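Local coordinates for TqaA (Penicillium aethiopicum, PDB 5DLK), which belongs to the nonribosomal peptide synthetases and, through the terminal condensation-type domain modelled here, probably releases its peptide product by macrocyclization, at residues S301-F306 with R334-E339; A239-P244 with T382-I387; T73-S78 with N167-L172. All blocks are in the same frame, centred on the assembly; numbering follows the deposited sequence.

Interaction 1 (S301-F306 with R334-E339); sequences SRDVVF and RVTFPE
Arg302 meets 334-339 first with its backbone: its O accepts from Phe337 N at 2.8 Å and also lies at the edge of the Phe337 ring. Its side chain runs out extended to NE, which gives its hydrogen to a water at 2.8 Å; that water donates in turn to Pro338 O. Glu339 OE1 sits over the centre of one guanidinium face, 3.7 Å above the plane. Arg302 and Glu339 thus form a long ion pair, by charge alone, with no N-H aimed at OE1. Asp303, whose N-H bonds to Ser301 OG in an ST turn, carries its CG anti to the backbone N (chi1 -179°), and its carboxylate lies nearly coplanar with the guanidinium of Arg334, the planes 21° apart. Arg334 grips it side-on: NE reaches the syn lone pair of OD1 at 2.9 Å, while NH2 meets OD2 at 2.9 Å from 29° out of the carboxylate plane. Arg334 NH1 also bonds to Tyr235 O and Asp237 O. Here strands 303-310 and 329-336 are antiparallel neighbours, 329-336 being the outermost strand of a six-stranded mixed sheet in this condensation domain. An alanine in place of Arg334 would probably leave the Asp303 carboxylate and both carbonyls without their mate. Val304 N donates to Val335 O and Val335 N to Val304 O, each at 2.9 Å; Val304 CG2 packs by Val335 CB, and helices 283-299 and 346-358 cover Val335. Val305, back on the face of Asp303, lays CG2 3.9 Å from Arg334 CG. Phe306 approaches Val335 CG2 with CE1.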
ATOM      1  N   SER A 301      21.442  15.177 -15.613  1.00 14.15           N
ATOM      2  CA  SER A 301      20.385  16.146 -15.364  1.00 16.31           C
ATOM      3  C   SER A 301      20.522  16.804 -14.004  1.00 16.00           C
ATOM      4  O   SER A 301      20.898  16.150 -13.035  1.00 19.40           O
ATOM      5  CB  SER A 301      19.024  15.445 -15.471  1.00 16.83           C
ATOM      6  OG  SER A 301      17.959  16.339 -15.159  1.00 18.30           O
ATOM      7  N   ARG A 302      20.220  18.097 -13.914  1.00 14.47           N
ATOM      8  CA  ARG A 302      20.175  18.746 -12.608  1.00 13.66           C
ATOM      9  C   ARG A 302      18.740  18.967 -12.122  1.00 15.77           C
ATOM     10  O   ARG A 302      18.509  19.726 -11.198  1.00 16.25           O
ATOM     11  CB  ARG A 302      20.906  20.096 -12.647  1.00 16.42           C
ATOM     12  CG  ARG A 302      22.424  19.960 -12.806  1.00 17.41           C
ATOM     13  CD  ARG A 302      23.108  21.343 -12.777  1.00 20.59           C
ATOM     14  NE  ARG A 302      24.533  21.213 -13.059  1.00 24.41           N
ATOM     15  CZ  ARG A 302      25.058  21.180 -14.280  1.00 28.69           C
ATOM     16  NH1 ARG A 302      24.273  21.296 -15.344  1.00 28.88           N
ATOM     17  NH2 ARG A 302      26.371  21.041 -14.430  1.00 25.16           N
ATOM     18  N   ASP A 303      17.769  18.333 -12.765  1.00 12.89           N
ATOM     19  CA  ASP A 303      16.376  18.549 -12.384  1.00 13.81           C
ATOM     20  C   ASP A 303      15.658  17.234 -12.632  1.00 15.48           C
ATOM     21  O   ASP A 303      15.358  16.919 -13.782  1.00 17.16           O
ATOM     22  CB  ASP A 303      15.776  19.693 -13.222  1.00 17.07           C
ATOM     23  CG  ASP A 303      14.335  19.999 -12.874  1.00 22.92           C
ATOM     24  OD1 ASP A 303      13.845  19.573 -11.810  1.00 21.59           O
ATOM     25  OD2 ASP A 303      13.667  20.678 -13.690  1.00 32.07           O
ATOM     26  N   VAL A 304      15.454  16.428 -11.589  1.00 12.88           N
ATOM     27  CA  VAL A 304      14.910  15.089 -11.832  1.00 13.00           C
ATOM     28  C   VAL A 304      13.540  14.940 -11.165  1.00 15.64           C
ATOM     29  O   VAL A 304      13.262  15.565 -10.136  1.00 15.06           O
ATOM     30  CB  VAL A 304      15.862  13.982 -11.337  1.00 13.67           C
ATOM     31  CG1 VAL A 304      17.214  14.053 -12.077  1.00 15.39           C
ATOM     32  CG2 VAL A 304      16.047  14.063  -9.838  1.00 14.98           C
ATOM     33  N   VAL A 305      12.672  14.150 -11.785  1.00 13.60           N
ATOM     34  CA  VAL A 305      11.367  13.875 -11.203  1.00 13.87           C
ATOM     35  C   VAL A 305      11.176  12.377 -11.180  1.00 14.08           C
ATOM     36  O   VAL A 305      11.392  11.719 -12.194  1.00 14.73           O
ATOM     37  CB  VAL A 305      10.196  14.532 -11.988  1.00 14.91           C
ATOM     38  CG1 VAL A 305       8.856  14.187 -11.313  1.00 14.91           C
ATOM     39  CG2 VAL A 305      10.385  16.062 -12.034  1.00 17.98           C
ATOM     40  N   PHE A 306      10.842  11.821 -10.024  1.00 12.17           N
ATOM     41  CA  PHE A 306      10.516  10.391  -9.977  1.00 13.76           C
ATOM     42  C   PHE A 306       9.342  10.194  -9.016  1.00 15.36           C
ATOM     43  O   PHE A 306       8.905  11.133  -8.357  1.00 15.15           O
ATOM     44  CB  PHE A 306      11.752   9.543  -9.579  1.00 17.17           C
ATOM     45  CG  PHE A 306      12.443   9.994  -8.309  1.00 13.51           C
ATOM     46  CD1 PHE A 306      13.366  11.040  -8.325  1.00 15.28           C
ATOM     47  CD2 PHE A 306      12.154   9.386  -7.097  1.00 15.17           C
ATOM     48  CE1 PHE A 306      14.009  11.454  -7.151  1.00 17.18           C
ATOM     49  CE2 PHE A 306      12.783   9.797  -5.916  1.00 16.12           C
ATOM     50  CZ  PHE A 306      13.706  10.836  -5.940  1.00 15.81           C
ATOM     51  N   ARG A 334      10.109  16.011  -7.020  1.00 15.99           N
ATOM     52  CA  ARG A 334      11.052  16.742  -7.853  1.00 13.48           C
ATOM     53  C   ARG A 334      12.255  17.179  -7.039  1.00 12.54           C
ATOM     54  O   ARG A 334      12.095  17.766  -5.958  1.00 14.10           O
ATOM     55  CB  ARG A 334      10.367  17.980  -8.459  1.00 14.02           C
ATOM     56  CG  ARG A 334      11.289  18.783  -9.375  1.00 13.18           C
ATOM     57  CD  ARG A 334      10.549  20.008  -9.910  1.00 13.04           C
ATOM     58  NE  ARG A 334      11.341  20.696 -10.926  1.00 13.71           N
ATOM     59  CZ  ARG A 334      10.914  21.774 -11.571  1.00 17.38           C
ATOM     60  NH1 ARG A 334       9.713  22.266 -11.298  1.00 13.62           N
ATOM     61  NH2 ARG A 334      11.686  22.349 -12.490  1.00 16.90           N
ATOM     62  N   VAL A 335      13.444  16.920  -7.557  1.00 11.03           N
ATOM     63  CA  VAL A 335      14.674  17.343  -6.895  1.00 12.52           C
ATOM     64  C   VAL A 335      15.492  18.151  -7.887  1.00 15.13           C
ATOM     65  O   VAL A 335      15.847  17.665  -8.967  1.00 15.19           O
ATOM     66  CB  VAL A 335      15.478  16.135  -6.358  1.00 13.31           C
ATOM     67  CG1 VAL A 335      16.794  16.589  -5.712  1.00 16.15           C
ATOM     68  CG2 VAL A 335      14.619  15.343  -5.384  1.00 14.11           C
ATOM     69  N   THR A 336      15.803  19.385  -7.505  1.00 14.91           N
ATOM     70  CA  THR A 336      16.475  20.302  -8.416  1.00 18.25           C
ATOM     71  C   THR A 336      17.806  20.710  -7.808  1.00 19.24           C
ATOM     72  O   THR A 336      17.838  21.332  -6.735  1.00 21.74           O
ATOM     73  CB  THR A 336      15.653  21.552  -8.688  1.00 22.69           C
ATOM     74  OG1 THR A 336      15.702  22.396  -7.535  1.00 35.06           O
ATOM     75  CG2 THR A 336      14.211  21.196  -8.988  1.00 12.92           C
ATOM     76  N   PHE A 337      18.874  20.386  -8.517  1.00 15.67           N
ATOM     77  CA  PHE A 337      20.243  20.677  -8.087  1.00 15.18           C
ATOM     78  C   PHE A 337      20.696  22.017  -8.631  1.00 19.11           C
ATOM     79  O   PHE A 337      20.386  22.345  -9.767  1.00 18.61           O
ATOM     80  CB  PHE A 337      21.200  19.603  -8.593  1.00 16.10           C
ATOM     81  CG  PHE A 337      20.881  18.216  -8.118  1.00 20.41           C
ATOM     82  CD1 PHE A 337      19.877  17.463  -8.728  1.00 18.89           C
ATOM     83  CD2 PHE A 337      21.634  17.643  -7.095  1.00 17.45           C
ATOM     84  CE1 PHE A 337      19.603  16.168  -8.303  1.00 15.13           C
ATOM     85  CE2 PHE A 337      21.365  16.354  -6.661  1.00 18.85           C
ATOM     86  CZ  PHE A 337      20.346  15.611  -7.272  1.00 16.46           C
ATOM     87  N   PRO A 338      21.469  22.775  -7.843  1.00 17.37           N
ATOM     88  CA  PRO A 338      21.986  24.046  -8.368  1.00 17.65           C
ATOM     89  C   PRO A 338      23.171  23.833  -9.318  1.00 17.60           C
ATOM     90  O   PRO A 338      23.674  22.722  -9.453  1.00 20.17           O
ATOM     91  CB  PRO A 338      22.433  24.790  -7.096  1.00 19.30           C
ATOM     92  CG  PRO A 338      22.871  23.721  -6.183  1.00 21.08           C
ATOM     93  CD  PRO A 338      21.869  22.551  -6.448  1.00 17.21           C
ATOM     94  N   GLU A 339      23.638  24.906  -9.959  1.00 20.38           N
ATOM     95  CA  GLU A 339      24.861  24.815 -10.758  1.00 26.79           C
ATOM     96  C   GLU A 339      26.068  24.492  -9.867  1.00 24.84           C
ATOM     97  O   GLU A 339      26.018  24.715  -8.653  1.00 21.75           O
ATOM     98  CB  GLU A 339      25.090  26.121 -11.532  1.00 29.75           C
ATOM     99  CG  GLU A 339      24.018  26.428 -12.583  1.00 32.36           C
ATOM    100  CD  GLU A 339      23.921  25.354 -13.687  1.00 38.30           C
ATOM    101  OE1 GLU A 339      24.970  24.951 -14.251  1.00 40.24           O
ATOM    102  OE2 GLU A 339      22.789  24.905 -13.986  1.00 41.54           O
TER
HETATM  103  O   HOH W   1      25.669  20.923 -10.503  1.00 31.96           O

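Interaction 2 (A239-P244 with T382-I387). With EDO (1,2-ethanediol), chain H.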
ATOM      1  N   ALA A 239       9.406  21.373 -15.096  1.00 15.23           N
ATOM      2  CA  ALA A 239       9.987  20.038 -14.922  1.00 19.43           C
ATOM      3  C   ALA A 239       9.861  19.205 -16.193  1.00 21.11           C
ATOM      4  O   ALA A 239       8.896  19.344 -16.931  1.00 20.27           O
ATOM      5  CB  ALA A 239       9.316  19.309 -13.745  1.00 19.85           C
ATOM      6  N   LYS A 240      10.847  18.349 -16.445  1.00 15.73           N
ATOM      7  CA  LYS A 240      10.725  17.301 -17.462  1.00 19.38           C
ATOM      8  C   LYS A 240      11.037  16.001 -16.754  1.00 18.68           C
ATOM      9  O   LYS A 240      12.107  15.855 -16.169  1.00 20.50           O
ATOM     10  CB  LYS A 240      11.696  17.482 -18.647  1.00 21.31           C
ATOM     11  CG  LYS A 240      11.488  18.707 -19.528  1.00 26.78           C
ATOM     12  CD  LYS A 240      12.673  18.918 -20.506  1.00 23.53           C
ATOM     13  CE  LYS A 240      12.702  17.903 -21.657  1.00 22.51           C
ATOM     14  NZ  LYS A 240      11.518  18.025 -22.548  1.00 25.17           N
ATOM     15  N   MET A 241      10.121  15.061 -16.806  1.00 17.17           N
ATOM     16  CA  MET A 241      10.366  13.770 -16.199  1.00 18.17           C
ATOM     17  C   MET A 241      10.965  12.810 -17.221  1.00 18.00           C
ATOM     18  O   MET A 241      10.417  12.634 -18.315  1.00 19.05           O
ATOM     19  CB  MET A 241       9.069  13.201 -15.616  1.00 20.78           C
ATOM     20  CG  MET A 241       9.263  11.901 -14.882  1.00 19.17           C
ATOM     21  SD  MET A 241       7.781  11.482 -13.928  1.00 23.35           S
ATOM     22  CE  MET A 241       6.649  11.031 -15.252  1.00 24.35           C
ATOM     23  N   ALA A 242      12.094  12.194 -16.869  1.00 16.78           N
ATOM     24  CA  ALA A 242      12.709  11.200 -17.746  1.00 15.97           C
ATOM     25  C   ALA A 242      11.776  10.009 -17.989  1.00 19.46           C
ATOM     26  O   ALA A 242      10.915   9.695 -17.168  1.00 21.48           O
ATOM     27  CB  ALA A 242      14.029  10.725 -17.169  1.00 15.56           C
ATOM     28  N   VAL A 243      11.960   9.359 -19.135  1.00 18.85           N
ATOM     29  CA  VAL A 243      11.086   8.286 -19.595  1.00 21.05           C
ATOM     30  C   VAL A 243      11.937   7.120 -20.062  1.00 20.66           C
ATOM     31  O   VAL A 243      12.807   7.284 -20.927  1.00 20.69           O
ATOM     32  CB  VAL A 243      10.165   8.731 -20.765  1.00 20.46           C
ATOM     33  CG1 VAL A 243       9.234   7.576 -21.193  1.00 24.77           C
ATOM     34  CG2 VAL A 243       9.347   9.959 -20.395  1.00 22.44           C
ATOM     35  N   PRO A 244      11.690   5.928 -19.501  1.00 20.69           N
ATOM     36  CA  PRO A 244      12.541   4.816 -19.918  1.00 25.07           C
ATOM     37  C   PRO A 244      12.332   4.471 -21.373  1.00 23.94           C
ATOM     38  O   PRO A 244      11.280   4.719 -21.972  1.00 22.45           O
ATOM     39  CB  PRO A 244      12.108   3.659 -19.000  1.00 26.11           C
ATOM     40  CG  PRO A 244      10.733   4.023 -18.551  1.00 24.20           C
ATOM     41  CD  PRO A 244      10.754   5.538 -18.431  1.00 21.94           C
ATOM     42  N   THR A 382       0.088   9.427 -17.949  1.00 22.42           N
ATOM     43  CA  THR A 382       1.535   9.282 -17.772  1.00 23.29           C
ATOM     44  C   THR A 382       1.832   8.446 -16.538  1.00 20.61           C
ATOM     45  O   THR A 382       1.370   8.788 -15.454  1.00 21.63           O
ATOM     46  CB  THR A 382       2.218  10.646 -17.617  1.00 22.62           C
ATOM     47  OG1 THR A 382       2.159  11.354 -18.864  1.00 24.73           O
ATOM     48  CG2 THR A 382       3.683  10.477 -17.174  1.00 25.18           C
ATOM     49  N   PRO A 383       2.601   7.358 -16.695  1.00 23.34           N
ATOM     50  CA  PRO A 383       2.905   6.544 -15.521  1.00 26.13           C
ATOM     51  C   PRO A 383       4.183   7.008 -14.830  1.00 24.27           C
ATOM     52  O   PRO A 383       5.049   7.644 -15.459  1.00 23.88           O
ATOM     53  CB  PRO A 383       3.096   5.158 -16.109  1.00 25.59           C
ATOM     54  CG  PRO A 383       3.750   5.442 -17.437  1.00 31.36           C
ATOM     55  CD  PRO A 383       3.147   6.754 -17.928  1.00 26.17           C
ATOM     56  N   LEU A 384       4.294   6.709 -13.544  1.00 19.07           N
ATOM     57  CA  LEU A 384       5.596   6.838 -12.872  1.00 18.24           C
ATOM     58  C   LEU A 384       6.431   5.603 -13.179  1.00 22.27           C
ATOM     59  O   LEU A 384       5.961   4.479 -13.007  1.00 23.62           O
ATOM     60  CB  LEU A 384       5.422   7.002 -11.362  1.00 19.10           C
ATOM     61  CG  LEU A 384       4.617   8.234 -10.982  1.00 20.23           C
ATOM     62  CD1 LEU A 384       4.175   8.162  -9.518  1.00 19.76           C
ATOM     63  CD2 LEU A 384       5.466   9.479 -11.194  1.00 17.93           C
ATOM     64  N   SER A 385       7.668   5.798 -13.619  1.00 16.38           N
ATOM     65  CA  SER A 385       8.466   4.660 -14.064  1.00 16.92           C
ATOM     66  C   SER A 385       9.371   4.132 -12.954  1.00 17.26           C
ATOM     67  O   SER A 385       9.889   3.011 -13.043  1.00 17.56           O
ATOM     68  CB  SER A 385       9.297   5.048 -15.284  1.00 22.28           C
ATOM     69  OG  SER A 385      10.134   6.140 -14.974  1.00 27.27           O
ATOM     70  N   LEU A 386       9.584   4.965 -11.938  1.00 16.20           N
ATOM     71  CA  LEU A 386      10.353   4.609 -10.751  1.00 14.85           C
ATOM     72  C   LEU A 386       9.614   5.109  -9.532  1.00 18.25           C
ATOM     73  O   LEU A 386       9.213   6.275  -9.476  1.00 17.73           O
ATOM     74  CB  LEU A 386      11.764   5.219 -10.795  1.00 16.08           C
ATOM     75  CG  LEU A 386      12.585   4.964  -9.534  1.00 17.84           C
ATOM     76  CD1 LEU A 386      13.000   3.496  -9.462  1.00 20.31           C
ATOM     77  CD2 LEU A 386      13.822   5.878  -9.509  1.00 21.19           C
ATOM     78  N   ILE A 387       9.389   4.229  -8.561  1.00 15.37           N
ATOM     79  CA  ILE A 387       8.696   4.631  -7.352  1.00 13.03           C
ATOM     80  C   ILE A 387       9.506   4.214  -6.134  1.00 15.37           C
ATOM     81  O   ILE A 387       9.824   3.039  -5.962  1.00 16.85           O
ATOM     82  CB  ILE A 387       7.289   4.014  -7.254  1.00 16.36           C
ATOM     83  CG1 ILE A 387       6.493   4.323  -8.526  1.00 19.49           C
ATOM     84  CG2 ILE A 387       6.574   4.505  -5.966  1.00 14.62           C
ATOM     85  CD1 ILE A 387       5.070   3.773  -8.531  1.00 21.50           C
TER
HETATM   86  C1  EDO H 504       2.134   4.506 -11.337  1.00 31.39           C
HETATM   87  O1  EDO H 504       2.025   5.420 -12.428  1.00 28.40           O
HETATM   88  C2  EDO H 504       1.541   5.157 -10.092  1.00 29.48           C
HETATM   89  O2  EDO H 504       0.146   5.451 -10.267  1.00 22.95           O
HETATM   90  O   HOH W   2       8.951   8.201 -16.355  1.00 22.88           O
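No aromatic or other flat side chain takes part here; Pro244 instead brings its puckered ring to Ser385 with two carbons: CD stands 3.5 Å from Ser385 CB, and CG stands 3.7 Å from the same atom. This is plain packing on the surface of the condensation domain. The loop that follows helix 227-235 lies across the residues leading into strand 386-390, one of the inner strands of a six-stranded mixed sheet, and the touching parts run 62° apart. No direct hydrogen bond joins them. A water does so instead: it donates to Ala242 O at 2.6 Å and sits 2.7 Å from Ser385 OG, bridging the loop to the residue just before strand 386-390. Ser385 OG, set between its own backbone N and carbonyl carbon (chi1 58°), is where the water reaches it. Met241 makes the other half of the contact. Its chain bends at the last torsion (chi3 72°), which sets CE tip to tip with Thr382, 3.6 Å from CG2, and within 3.8 Å of Pro383 O. The sulphur meets a different neighbour: SD lies 4.1 Å from Leu384 CD2, the two side chains crossing at about a right angle. Met241 also packs on Val305 of strand 303-310, the neighbour of 386-390 in the sheet. Thr382 turns its methyl to the methionine while its OG1 bonds to Pro379 O. Leu384 has a further neighbour, a 1,2-ethanediol probably from the crystallisation liquor; the Leu384 N-H points at its O1 across 2.8 Å.

Interaction 3 (T73-S78 with N167-L172); sequences TIKGRS and NEHVVL
From Thr73 to Lys75 the backbone runs antiparallel to His169-Val171, the strand segments 4.7 Å apart and 153° between their directions, with Ile74 and Val170 as the hydrogen-bonded pair. Strands 67-75 and 169-177 are neighbours inside a five-stranded mixed sheet of the condensation domain, and this contact covers the end of the first and the start of the second. Ile74 N gives an almost straight bond of 2.8 Å to Val170 O, and Val170 N returns one to Ile74 O. Gly76 N bonds to Glu168 O at 3.0 Å, one further bond beyond the paired residues, where 67-75 ends and 169-177 begins. The backbone of Gly76 (phi 146°) would jam a CB against the carbonyl O of Lys75, a strain that a residue without a side chain avoids.

On the face of Thr73, Lys75, His169 and Val171, the His169 imidazole, its CG anti to the backbone N, meets two side chains. Lys75 lies alongside it, pointing the same way, and sets CE over the ring centre, 3.7 Å from the centroid and 9° off the normal: a CH-pi contact. Thr73 brings its CG2 methyl to 3.7 Å from His169 NE2, and its OG1 approaches Val171 CG2. Pro132, at helix 132-144, also packs against His169 and Val171. The other face carries Ile74, whose CD1 comes 4.5 Å from Leu172 CB, with Leu84 and Met81 of helix 81-94 covering Ile74 and Val170 respectively. At the solvent end, Glu168 crosses the poorly ordered Arg77 obliquely; the charged ends are not in contact, and what touches is the aliphatic root, Arg77 CB lying 3.7 Å from Glu168 OE2.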
ATOM      1  N   THR A  73      -0.789 -18.427  13.558  1.00 26.46           N
ATOM      2  CA  THR A  73      -0.721 -19.772  14.128  1.00 28.60           C
ATOM      3  C   THR A  73      -0.963 -19.659  15.626  1.00 29.52           C
ATOM      4  O   THR A  73      -0.189 -19.025  16.341  1.00 29.02           O
ATOM      5  CB  THR A  73       0.632 -20.448  13.860  1.00 27.30           C
ATOM      6  OG1 THR A  73       0.892 -20.466  12.454  1.00 27.71           O
ATOM      7  CG2 THR A  73       0.631 -21.892  14.382  1.00 26.80           C
ATOM      8  N   ILE A  74      -2.046 -20.281  16.086  1.00 27.84           N
ATOM      9  CA  ILE A  74      -2.517 -20.139  17.460  1.00 27.86           C
ATOM     10  C   ILE A  74      -2.370 -21.476  18.191  1.00 35.10           C
ATOM     11  O   ILE A  74      -2.918 -22.478  17.746  1.00 29.65           O
ATOM     12  CB  ILE A  74      -3.985 -19.696  17.503  1.00 29.78           C
ATOM     13  CG1 ILE A  74      -4.199 -18.427  16.657  1.00 32.32           C
ATOM     14  CG2 ILE A  74      -4.430 -19.452  18.939  1.00 34.15           C
ATOM     15  CD1 ILE A  74      -5.656 -18.044  16.487  1.00 32.64           C
ATOM     16  N   LYS A  75      -1.626 -21.489  19.293  1.00 32.71           N
ATOM     17  CA  LYS A  75      -1.394 -22.728  20.044  1.00 35.97           C
ATOM     18  C   LYS A  75      -1.747 -22.572  21.514  1.00 38.29           C
ATOM     19  O   LYS A  75      -1.364 -21.593  22.150  1.00 40.45           O
ATOM     20  CB  LYS A  75       0.059 -23.177  19.916  1.00 33.14           C
ATOM     21  CG  LYS A  75       0.411 -23.733  18.560  1.00 33.26           C
ATOM     22  CD  LYS A  75       1.895 -24.019  18.452  1.00 29.48           C
ATOM     23  CE  LYS A  75       2.229 -24.551  17.076  1.00 35.08           C
ATOM     24  NZ  LYS A  75       3.701 -24.581  16.833  1.00 41.74           N
ATOM     25  N   GLY A  76      -2.477 -23.547  22.052  1.00 39.72           N
ATOM     26  CA  GLY A  76      -2.814 -23.546  23.464  1.00 43.82           C
ATOM     27  C   GLY A  76      -4.176 -24.143  23.734  1.00 46.79           C
ATOM     28  O   GLY A  76      -4.908 -24.485  22.806  1.00 46.30           O
ATOM     29  N   ARG A  77      -4.530 -24.258  25.008  1.00 49.29           N
ATOM     30  CA  ARG A  77      -5.795 -24.879  25.381  1.00 49.41           C
ATOM     31  C   ARG A  77      -6.903 -23.847  25.588  1.00 47.35           C
ATOM     32  O   ARG A  77      -8.070 -24.203  25.743  1.00 48.11           O
ATOM     33  CB  ARG A  77      -5.617 -25.725  26.648  1.00 53.64           C
ATOM     34  CG  ARG A  77      -4.234 -26.352  26.785  1.00 55.33           C
ATOM     35  CD  ARG A  77      -4.055 -27.031  28.137  1.00 64.51           C
ATOM     36  NE  ARG A  77      -2.782 -26.667  28.760  1.00 73.64           N
ATOM     37  CZ  ARG A  77      -1.656 -27.367  28.642  1.00 77.30           C
ATOM     38  NH1 ARG A  77      -1.638 -28.486  27.928  1.00 79.06           N
ATOM     39  NH2 ARG A  77      -0.548 -26.951  29.244  1.00 78.47           N
ATOM     40  N   SER A  78      -6.542 -22.567  25.570  1.00 45.67           N
ATOM     41  CA  SER A  78      -7.491 -21.501  25.889  1.00 47.90           C
ATOM     42  C   SER A  78      -8.324 -21.024  24.702  1.00 42.98           C
ATOM     43  O   SER A  78      -9.249 -20.233  24.871  1.00 45.05           O
ATOM     44  CB  SER A  78      -6.754 -20.294  26.482  1.00 50.70           C
ATOM     45  OG  SER A  78      -5.988 -20.657  27.615  1.00 54.33           O
ATOM     46  N   ASN A 167      -7.996 -28.978  18.340  1.00 39.77           N
ATOM     47  CA  ASN A 167      -8.213 -27.521  18.300  1.00 39.89           C
ATOM     48  C   ASN A 167      -7.272 -26.751  19.229  1.00 39.45           C
ATOM     49  O   ASN A 167      -7.609 -25.661  19.696  1.00 45.11           O
ATOM     50  CB  ASN A 167      -9.667 -27.163  18.644  1.00 38.71           C
ATOM     51  CG  ASN A 167     -10.634 -27.510  17.531  1.00 44.34           C
ATOM     52  OD1 ASN A 167     -10.240 -27.650  16.376  1.00 48.93           O
ATOM     53  ND2 ASN A 167     -11.907 -27.657  17.876  1.00 47.59           N
ATOM     54  N   GLU A 168      -6.091 -27.307  19.485  1.00 35.84           N
ATOM     55  CA  GLU A 168      -5.090 -26.620  20.299  1.00 40.81           C
ATOM     56  C   GLU A 168      -3.883 -26.208  19.446  1.00 38.08           C
ATOM     57  O   GLU A 168      -2.883 -25.693  19.951  1.00 35.28           O
ATOM     58  CB  GLU A 168      -4.662 -27.503  21.470  1.00 41.92           C
ATOM     59  CG  GLU A 168      -5.854 -27.958  22.311  1.00 42.84           C
ATOM     60  CD  GLU A 168      -5.462 -28.710  23.576  1.00 54.77           C
ATOM     61  OE1 GLU A 168      -4.381 -29.340  23.594  1.00 50.86           O
ATOM     62  OE2 GLU A 168      -6.249 -28.666  24.553  1.00 56.00           O
ATOM     63  N   HIS A 169      -3.997 -26.467  18.148  1.00 34.48           N
ATOM     64  CA  HIS A 169      -3.061 -25.980  17.134  1.00 31.99           C
ATOM     65  C   HIS A 169      -3.903 -25.629  15.915  1.00 31.98           C
ATOM     66  O   HIS A 169      -4.466 -26.506  15.256  1.00 30.62           O
ATOM     67  CB  HIS A 169      -1.994 -27.019  16.796  1.00 30.67           C
ATOM     68  CG  HIS A 169      -1.027 -26.581  15.736  1.00 32.67           C
ATOM     69  ND1 HIS A 169       0.053 -27.350  15.358  1.00 35.31           N
ATOM     70  CD2 HIS A 169      -0.981 -25.465  14.969  1.00 31.42           C
ATOM     71  CE1 HIS A 169       0.723 -26.726  14.403  1.00 37.77           C
ATOM     72  NE2 HIS A 169       0.114 -25.582  14.147  1.00 31.98           N
ATOM     73  N   VAL A 170      -3.997 -24.334  15.634  1.00 27.80           N
ATOM     74  CA  VAL A 170      -4.951 -23.823  14.664  1.00 26.23           C
ATOM     75  C   VAL A 170      -4.275 -22.698  13.857  1.00 26.69           C
ATOM     76  O   VAL A 170      -3.471 -21.965  14.408  1.00 28.04           O
ATOM     77  CB  VAL A 170      -6.212 -23.312  15.395  1.00 32.19           C
ATOM     78  CG1 VAL A 170      -6.923 -22.251  14.617  1.00 33.51           C
ATOM     79  CG2 VAL A 170      -7.153 -24.472  15.748  1.00 28.97           C
ATOM     80  N   VAL A 171      -4.560 -22.600  12.561  1.00 25.77           N
ATOM     81  CA  VAL A 171      -4.109 -21.429  11.787  1.00 25.18           C
ATOM     82  C   VAL A 171      -5.326 -20.661  11.295  1.00 25.51           C
ATOM     83  O   VAL A 171      -6.219 -21.233  10.679  1.00 23.54           O
ATOM     84  CB  VAL A 171      -3.211 -21.818  10.586  1.00 22.43           C
ATOM     85  CG1 VAL A 171      -2.828 -20.557   9.757  1.00 25.52           C
ATOM     86  CG2 VAL A 171      -1.951 -22.527  11.066  1.00 26.33           C
ATOM     87  N   LEU A 172      -5.354 -19.361  11.591  1.00 23.32           N
ATOM     88  CA  LEU A 172      -6.389 -18.475  11.087  1.00 23.85           C
ATOM     89  C   LEU A 172      -5.774 -17.646   9.978  1.00 21.81           C
ATOM     90  O   LEU A 172      -4.713 -17.074  10.194  1.00 22.11           O
ATOM     91  CB  LEU A 172      -6.908 -17.567  12.195  1.00 25.24           C
ATOM     92  CG  LEU A 172      -7.740 -16.353  11.777  1.00 24.75           C
ATOM     93  CD1 LEU A 172      -9.104 -16.777  11.280  1.00 25.21           C
ATOM     94  CD2 LEU A 172      -7.846 -15.391  12.943  1.00 30.61           C
TER

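In the fold
From the N terminus, interaction 3 comes first: 73-78 waits for 167-172, and that loop closes before either of the others opens. It joins adjacent strands of the five-stranded sheet. The chain then lays down 239-244, the first half of interaction 2, which is completed only at 382-387. Within that span interaction 1 opens at 301-306 and closes at 334-339, so it is nested inside. Interactions 1 and 2 share the six-stranded sheet, their centres about 13 Å apart, and they touch where Ala239 packs on Val305. Interaction 3 lies on the opposite side of the chain's centre, its centre about 54 Å from that of interaction 1.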